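Local coordinates for Non-ribosomal peptide synthetase (Streptomyces halstedii, PDB 3WV4), which is a non-ribosomal peptide synthetase fragment with the large N-terminal fold of the AMP-binding enzyme family, a member of the ANL clan, at residues S136-D140 against A141-L145; A317-P320 against Q321-D325; I350-P353 against H354-H357. All coordinates share one frame; numbering follows the deposited sequence.

Contact 1. Residues S136-D140 against A141-L145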
loop_
_atom_site.group_PDB
_atom_site.type_symbol
_atom_site.label_atom_id
_atom_site.label_comp_id
_atom_site.label_asym_id
_atom_site.label_seq_id
_atom_site.Cartn_x
_atom_site.Cartn_y
_atom_site.Cartn_z
ATOM N N SER A 136 -6.274 -21.175 -6.554
ATOM C CA SER A 136 -7.021 -20.329 -7.503
ATOM C C SER A 136 -6.265 -19.023 -7.800
ATOM O O SER A 136 -6.089 -18.633 -8.951
ATOM C CB SER A 136 -8.408 -20.009 -6.913
ATOM O OG SER A 136 -9.073 -19.034 -7.683
ATOM N N VAL A 137 -5.811 -18.372 -6.741
ATOM C CA VAL A 137 -5.162 -17.058 -6.850
ATOM C C VAL A 137 -3.810 -17.225 -7.555
ATOM O O VAL A 137 -3.509 -16.512 -8.523
ATOM C CB VAL A 137 -5.029 -16.399 -5.458
ATOM C CG1 VAL A 137 -4.137 -15.165 -5.501
ATOM C CG2 VAL A 137 -6.406 -15.998 -4.949
ATOM N N ILE A 138 -3.046 -18.232 -7.144
ATOM C CA ILE A 138 -1.750 -18.478 -7.745
ATOM C C ILE A 138 -1.860 -18.781 -9.221
ATOM O O ILE A 138 -1.141 -18.194 -10.025
ATOM C CB ILE A 138 -1.004 -19.595 -7.004
ATOM C CG1 ILE A 138 -0.670 -19.075 -5.608
ATOM C CG2 ILE A 138 0.238 -20.049 -7.774
ATOM C CD1 ILE A 138 0.140 -20.009 -4.757
ATOM N N ALA A 139 -2.791 -19.666 -9.593
ATOM C CA ALA A 139 -3.051 -19.953 -11.009
ATOM C C ALA A 139 -3.574 -18.713 -11.729
ATOM O O ALA A 139 -3.225 -18.473 -12.872
ATOM C CB ALA A 139 -4.062 -21.111 -11.175
ATOM N N ASP A 140 -4.423 -17.923 -11.108
ATOM C CA ASP A 140 -4.837 -16.687 -11.807
ATOM C C ASP A 140 -3.596 -15.763 -12.042
ATOM O O ASP A 140 -3.422 -15.210 -13.127
ATOM C CB ASP A 140 -5.903 -15.944 -11.037
ATOM C CG ASP A 140 -6.472 -14.768 -11.831
ATOM O OD1 ASP A 140 -7.219 -15.067 -12.762
ATOM O OD2 ASP A 140 -6.151 -13.572 -11.532
ATOM N N ALA A 141 -2.696 -15.680 -11.053
ATOM C CA ALA A 141 -1.497 -14.819 -11.166
ATOM C C ALA A 141 -0.539 -15.361 -12.152
ATOM O O ALA A 141 0.249 -14.604 -12.792
ATOM C CB ALA A 141 -0.808 -14.704 -9.827
ATOM N N ASP A 142 -0.519 -16.687 -12.252
ATOM C CA ASP A 142 0.321 -17.348 -13.245
ATOM C C ASP A 142 1.799 -16.928 -13.109
ATOM O O ASP A 142 2.423 -16.483 -14.087
ATOM C CB ASP A 142 -0.255 -17.085 -14.664
ATOM C CG ASP A 142 0.497 -17.814 -15.792
ATOM O OD1 ASP A 142 1.133 -18.868 -15.547
ATOM O OD2 ASP A 142 0.460 -17.277 -16.927
ATOM N N PRO A 143 2.395 -17.125 -11.923
ATOM C CA PRO A 143 3.770 -16.628 -11.719
ATOM C C PRO A 143 4.853 -17.602 -12.170
ATOM O O PRO A 143 4.572 -18.686 -12.591
ATOM C CB PRO A 143 3.851 -16.481 -10.216
ATOM C CG PRO A 143 3.049 -17.647 -9.741
ATOM C CD PRO A 143 1.908 -17.808 -10.725
ATOM N N ARG A 144 6.090 -17.171 -12.031
ATOM C CA ARG A 144 7.252 -17.923 -12.392
ATOM C C ARG A 144 7.662 -18.731 -11.160
ATOM O O ARG A 144 8.140 -19.849 -11.268
ATOM C CB ARG A 144 8.289 -16.879 -12.758
ATOM C CG ARG A 144 9.488 -17.340 -13.474
ATOM C CD ARG A 144 9.271 -17.603 -14.948
ATOM N NE ARG A 144 10.610 -17.777 -15.524
ATOM C CZ ARG A 144 10.913 -18.675 -16.444
ATOM N NH1 ARG A 144 9.974 -19.481 -16.933
ATOM N NH2 ARG A 144 12.165 -18.775 -16.873
ATOM N N LEU A 145 7.415 -18.179 -9.970
ATOM C CA LEU A 145 7.836 -18.785 -8.710
ATOM C C LEU A 145 7.120 -18.174 -7.533
ATOM O O LEU A 145 6.304 -17.266 -7.676
ATOM C CB LEU A 145 9.334 -18.701 -8.521
ATOM C CG LEU A 145 10.025 -17.337 -8.540
ATOM C CD1 LEU A 145 9.942 -16.675 -7.178
ATOM C CD2 LEU A 145 11.486 -17.532 -8.925
#

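Contact 2. Residues A317-P320 against Q321-D325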
loop_
_atom_site.group_PDB
_atom_site.type_symbol
_atom_site.label_atom_id
_atom_site.label_comp_id
_atom_site.label_asym_id
_atom_site.label_seq_id
_atom_site.Cartn_x
_atom_site.Cartn_y
_atom_site.Cartn_z
ATOM N N ALA A 317 -12.774 1.985 6.770
ATOM C CA ALA A 317 -14.196 2.159 7.200
ATOM C C ALA A 317 -14.425 3.279 8.193
ATOM O O ALA A 317 -13.542 3.652 8.911
ATOM C CB ALA A 317 -14.734 0.864 7.799
ATOM N N ALA A 318 -15.638 3.784 8.231
ATOM C CA ALA A 318 -16.026 4.879 9.073
ATOM C C ALA A 318 -15.527 4.736 10.502
ATOM O O ALA A 318 -15.679 3.701 11.156
ATOM C CB ALA A 318 -17.552 5.022 9.061
ATOM N N LEU A 319 -14.919 5.800 10.979
ATOM C CA LEU A 319 -14.434 5.875 12.329
ATOM C C LEU A 319 -15.518 6.613 13.102
ATOM O O LEU A 319 -15.899 7.707 12.698
ATOM C CB LEU A 319 -13.127 6.664 12.309
ATOM C CG LEU A 319 -12.160 6.511 13.489
ATOM C CD1 LEU A 319 -11.720 5.063 13.672
ATOM C CD2 LEU A 319 -10.959 7.400 13.217
ATOM N N PRO A 320 -16.072 6.003 14.161
ATOM C CA PRO A 320 -17.202 6.584 14.879
ATOM C C PRO A 320 -16.797 7.724 15.771
ATOM O O PRO A 320 -15.623 7.785 16.197
ATOM C CB PRO A 320 -17.740 5.423 15.732
ATOM C CG PRO A 320 -16.589 4.476 15.852
ATOM C CD PRO A 320 -15.729 4.649 14.641
ATOM N N GLN A 321 -17.741 8.617 16.063
ATOM C CA GLN A 321 -17.381 9.849 16.751
ATOM C C GLN A 321 -16.655 9.545 18.047
ATOM O O GLN A 321 -15.676 10.204 18.379
ATOM C CB GLN A 321 -18.582 10.718 17.052
ATOM C CG GLN A 321 -18.226 12.145 17.462
ATOM C CD GLN A 321 -17.371 12.828 16.409
ATOM O OE1 GLN A 321 -17.579 12.636 15.215
ATOM N NE2 GLN A 321 -16.360 13.563 16.838
ATOM N N VAL A 322 -17.138 8.537 18.753
ATOM C CA VAL A 322 -16.626 8.237 20.083
ATOM C C VAL A 322 -15.165 7.836 20.071
ATOM O O VAL A 322 -14.453 8.165 21.003
ATOM C CB VAL A 322 -17.388 7.126 20.788
ATOM C CG1 VAL A 322 -18.202 7.707 21.923
ATOM C CG2 VAL A 322 -18.269 6.363 19.811
ATOM N N THR A 323 -14.762 7.081 19.054
ATOM C CA THR A 323 -13.377 6.699 18.911
ATOM C C THR A 323 -12.550 7.939 18.583
ATOM O O THR A 323 -11.488 8.136 19.137
ATOM C CB THR A 323 -13.198 5.635 17.826
ATOM O OG1 THR A 323 -13.989 4.507 18.152
ATOM C CG2 THR A 323 -11.733 5.200 17.712
ATOM N N ILE A 324 -13.084 8.785 17.710
ATOM C CA ILE A 324 -12.400 9.997 17.320
ATOM C C ILE A 324 -12.079 10.816 18.545
ATOM O O ILE A 324 -10.940 11.230 18.736
ATOM C CB ILE A 324 -13.223 10.833 16.319
ATOM C CG1 ILE A 324 -13.433 10.037 15.018
ATOM C CG2 ILE A 324 -12.518 12.149 16.002
ATOM C CD1 ILE A 324 -14.556 10.626 14.157
ATOM N N ASP A 325 -13.082 11.002 19.389
ATOM C CA ASP A 325 -12.978 11.826 20.574
ATOM C C ASP A 325 -11.949 11.234 21.511
ATOM O O ASP A 325 -11.113 11.962 22.076
ATOM C CB ASP A 325 -14.330 11.945 21.287
ATOM C CG ASP A 325 -15.376 12.778 20.500
ATOM O OD1 ASP A 325 -15.020 13.543 19.555
ATOM O OD2 ASP A 325 -16.590 12.626 20.821
#

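Contact 3. Residues I350-P353 against H354-H357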
loop_
_atom_site.group_PDB
_atom_site.type_symbol
_atom_site.label_atom_id
_atom_site.label_comp_id
_atom_site.label_asym_id
_atom_site.label_seq_id
_atom_site.Cartn_x
_atom_site.Cartn_y
_atom_site.Cartn_z
ATOM N N ILE A 350 -9.453 12.446 0.406
ATOM C CA ILE A 350 -8.855 12.652 1.720
ATOM C C ILE A 350 -9.334 13.981 2.286
ATOM O O ILE A 350 -9.430 14.932 1.572
ATOM C CB ILE A 350 -7.294 12.676 1.656
ATOM C CG1 ILE A 350 -6.769 11.367 1.144
ATOM C CG2 ILE A 350 -6.721 13.011 3.030
ATOM C CD1 ILE A 350 -5.229 11.350 1.045
ATOM N N MET A 351 -9.726 13.986 3.552
ATOM C CA MET A 351 -10.068 15.182 4.235
ATOM C C MET A 351 -8.775 15.793 4.680
ATOM O O MET A 351 -7.999 15.189 5.422
ATOM C CB MET A 351 -10.886 14.927 5.477
ATOM C CG MET A 351 -11.441 16.204 6.091
ATOM S SD MET A 351 -12.531 17.149 4.927
ATOM C CE MET A 351 -14.130 16.590 5.325
ATOM N N PRO A 352 -8.551 17.035 4.279
ATOM C CA PRO A 352 -7.289 17.623 4.707
ATOM C C PRO A 352 -7.169 17.717 6.232
ATOM O O PRO A 352 -8.123 18.143 6.865
ATOM C CB PRO A 352 -7.339 19.031 4.087
ATOM C CG PRO A 352 -8.136 18.877 2.853
ATOM C CD PRO A 352 -9.181 17.796 3.172
ATOM N N PRO A 353 -5.973 17.405 6.795
ATOM C CA PRO A 353 -5.744 17.395 8.243
ATOM C C PRO A 353 -6.213 18.623 8.947
ATOM O O PRO A 353 -6.846 18.515 10.033
ATOM C CB PRO A 353 -4.232 17.239 8.354
ATOM C CG PRO A 353 -3.923 16.343 7.257
ATOM C CD PRO A 353 -4.860 16.747 6.097
ATOM N N HIS A 354 -5.900 19.794 8.381
ATOM C CA HIS A 354 -6.315 21.042 8.981
ATOM C C HIS A 354 -7.853 21.134 9.064
ATOM O O HIS A 354 -8.352 21.967 9.830
ATOM C CB HIS A 354 -5.622 22.305 8.314
ATOM C CG HIS A 354 -6.222 22.741 7.002
ATOM N ND1 HIS A 354 -5.988 22.084 5.819
ATOM C CD2 HIS A 354 -7.041 23.775 6.694
ATOM C CE1 HIS A 354 -6.670 22.644 4.843
ATOM N NE2 HIS A 354 -7.307 23.693 5.342
ATOM N N LEU A 355 -8.600 20.331 8.289
ATOM C CA LEU A 355 -10.094 20.406 8.317
ATOM C C LEU A 355 -10.742 19.236 9.061
ATOM O O LEU A 355 -11.946 18.962 8.843
ATOM C CB LEU A 355 -10.678 20.494 6.883
ATOM C CG LEU A 355 -10.146 21.620 5.953
ATOM C CD1 LEU A 355 -10.743 21.522 4.556
ATOM C CD2 LEU A 355 -10.426 22.987 6.531
ATOM N N GLU A 356 -9.968 18.562 9.919
ATOM C CA GLU A 356 -10.381 17.330 10.590
ATOM C C GLU A 356 -11.672 17.489 11.426
ATOM O O GLU A 356 -12.431 16.510 11.516
ATOM C CB GLU A 356 -9.256 16.747 11.476
ATOM C CG GLU A 356 -8.890 17.645 12.638
ATOM C CD GLU A 356 -8.037 16.958 13.693
ATOM O OE1 GLU A 356 -8.254 15.780 14.112
ATOM O OE2 GLU A 356 -7.157 17.659 14.183
ATOM N N HIS A 357 -11.934 18.693 11.960
ATOM C CA HIS A 357 -13.118 19.032 12.738
ATOM C C HIS A 357 -14.361 19.435 11.911
ATOM O O HIS A 357 -15.401 19.737 12.450
ATOM C CB HIS A 357 -12.835 20.207 13.683
ATOM C CG HIS A 357 -11.774 19.910 14.657
ATOM N ND1 HIS A 357 -11.909 18.917 15.590
ATOM C CD2 HIS A 357 -10.529 20.429 14.829
ATOM C CE1 HIS A 357 -10.789 18.833 16.294
ATOM N NE2 HIS A 357 -9.940 19.730 15.852
HETATM O O HOH W 1 -6.221 19.660 13.087
#

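Contact 1. Residues S136-D140 against A141-L145
The peptide nitrogen of Ala-141 donates to Val-137 O at 2.8 Å, and the nitrogen of Asp-142 donates to Ile-138 O, also at 2.8 Å. Both bonds span four residues and carry the helical pattern to the C-terminal end of helix 131-141. Asp-142 then leaves helical geometry with a positive phi of 56°, and the chain swings into an extended Pro-143. A proline suits this place because it has no N-H with which to continue the helix. Its CD instead lies 3.2 Å from Ile-138 O, the carbonyl already used by Asp-142.

The same ring meets the side chain of Ile-138, where CG2 is 4.1 Å from Pro-143 CD. With CG1 beside the backbone N (chi1 -67°), the CG2 branch lies beside the carbonyl carbon and faces the proline; the two side chains cross at about a right angle. This helix end belongs to a beta-alpha-beta crossover: helix 131-141 links strand 121-124 to the parallel strand 145-148, and strand 97-101 lies between those two in the sheet. The methyl of Ala-141, with CB 3.5 Å from Val-137 O, is small enough to sit close to the helix backbone while packing on Val-99 and Tyr-200. Acidic residues serve the more accessible positions. Asp-140 turns its carboxylate to the hydroxyl of Tyr-200, whereas Asp-142 rests CB 3.7 Å from Ala-139 O and sends its carboxylate away from the helix to a salt bridge with Arg-403.

Contact 2. Residues A317-P320 against Q321-D325
Leu-319 and Ile-324 are brought together by different first torsions. The leucine has CG opposite its backbone N (chi1 -160°), while the isoleucine folds CG1 back beside its own N (chi1 -63°), so that Leu-319 CD2 rests 4.0 Å from Ile-324 CG1. The other leucine methyl, CD1, reaches Thr-323 CG2, also at 4.0 Å, the two side chains crossing at about a right angle. Leucine can thus touch two residues of the first helical turn, one with each branch, and both Leu-319 and Thr-323 also lean on Ala-292 of helix 289-300.

Pro-320 lies against the other branch of Thr-323: its CG is 3.5 Å from Thr-323 OG1, a contact of ring carbon with hydroxyl oxygen. The proline carbonyl accepts from Ile-324 N at 3.1 Å in a nearly straight bond (166° at the hydrogen) and from Thr-323 N in a weak one. Ile-324 CG1 packs 3.4 Å from this same oxygen. On the surface of the turn, Gln-321 NE2 donates to Asp-325 OD1 at 3.0 Å, meeting the carboxylate from above its plane.

Proline is tolerated at the N-cap, where no helix bond is asked of its nitrogen; its restricted phi fits the turn, but its ring cannot cap the first N-H groups. Such is the helix start of a beta-alpha-beta unit, with helix 321-330 joining parallel strands 311-314 and 335-340.

Contact 3. Residues I350-P353 against H354-H357
Pro-352 overlaps the ring of His-354, its CB lying 3.8 Å from His-354 CE1 and approaching the imidazole obliquely. Leu-355 CG lies over one face of that ring, 3.6 Å above its plane and toward the rim. The histidine places its ring here by setting CG between the backbone N and the carbonyl carbon (chi1 79°), which folds the side chain back toward Pro-352. Leucine completes the cluster: Leu-355 CD1 is 4.1 Å from Pro-352 CG, and the two side chains run obliquely across each other. On another side of the leucine, the bent chain of Met-351 brings SD close to Leu-355 CB, and both residues pack on Phe-436.

The backbone beneath is a short 3-10-like turn. Leu-355 N donates to Pro-352 O at 2.7 Å, and Glu-356 N to Pro-353 O at 3.1 Å, each bond closing over three residues. In both the donor stands above the carbonyl plane, by 41° in the first and 61° in the second. Two prolines in a row suit the start of such a turn, since neither has an N-H that would need an acceptor; both have a phi compatible with a helix, and only from Pro-353 on does psi turn helical as well. The turn lies in the connection between strands 349-350 and 362-366, antiparallel neighbours in the mixed sheet, with Pro-353 resting on Gln-335 and Val-337 of strand 335-340.

Glu-356 lies over the carbonyl that its own N-H uses, with CG 3.4 Å from Pro-353 O. A water donates to Glu-356 OE2 and, weakly, to Pro-353 O, bridging the side chain to the turn. The other carboxylate oxygen, OE1, forms a salt bridge with Arg-328 and accepts a hydrogen bond from the backbone N-H of Val-336.

How the contacts relate
Along the chain the three contacts come in series, all within the AMP-binding enzyme region. Contact 1 stands apart: its centre is 39 Å from that of contact 2 and 40 Å from that of contact 3, across the centre of the chain, and its helix leads into the four-stranded parallel sheet. Contacts 2 and 3 lie on the same side, with centres 14 Å apart and nearest atoms about 6 Å apart, without touching. Helix 321-330 leads into strand 335-340 of the large mixed sheet, and the turn at 353-356 packs against that strand; Arg-328, paired with Glu-356, ties the two neighbourhoods together. Contact 1 thus belongs to a different part of the fold from the other two.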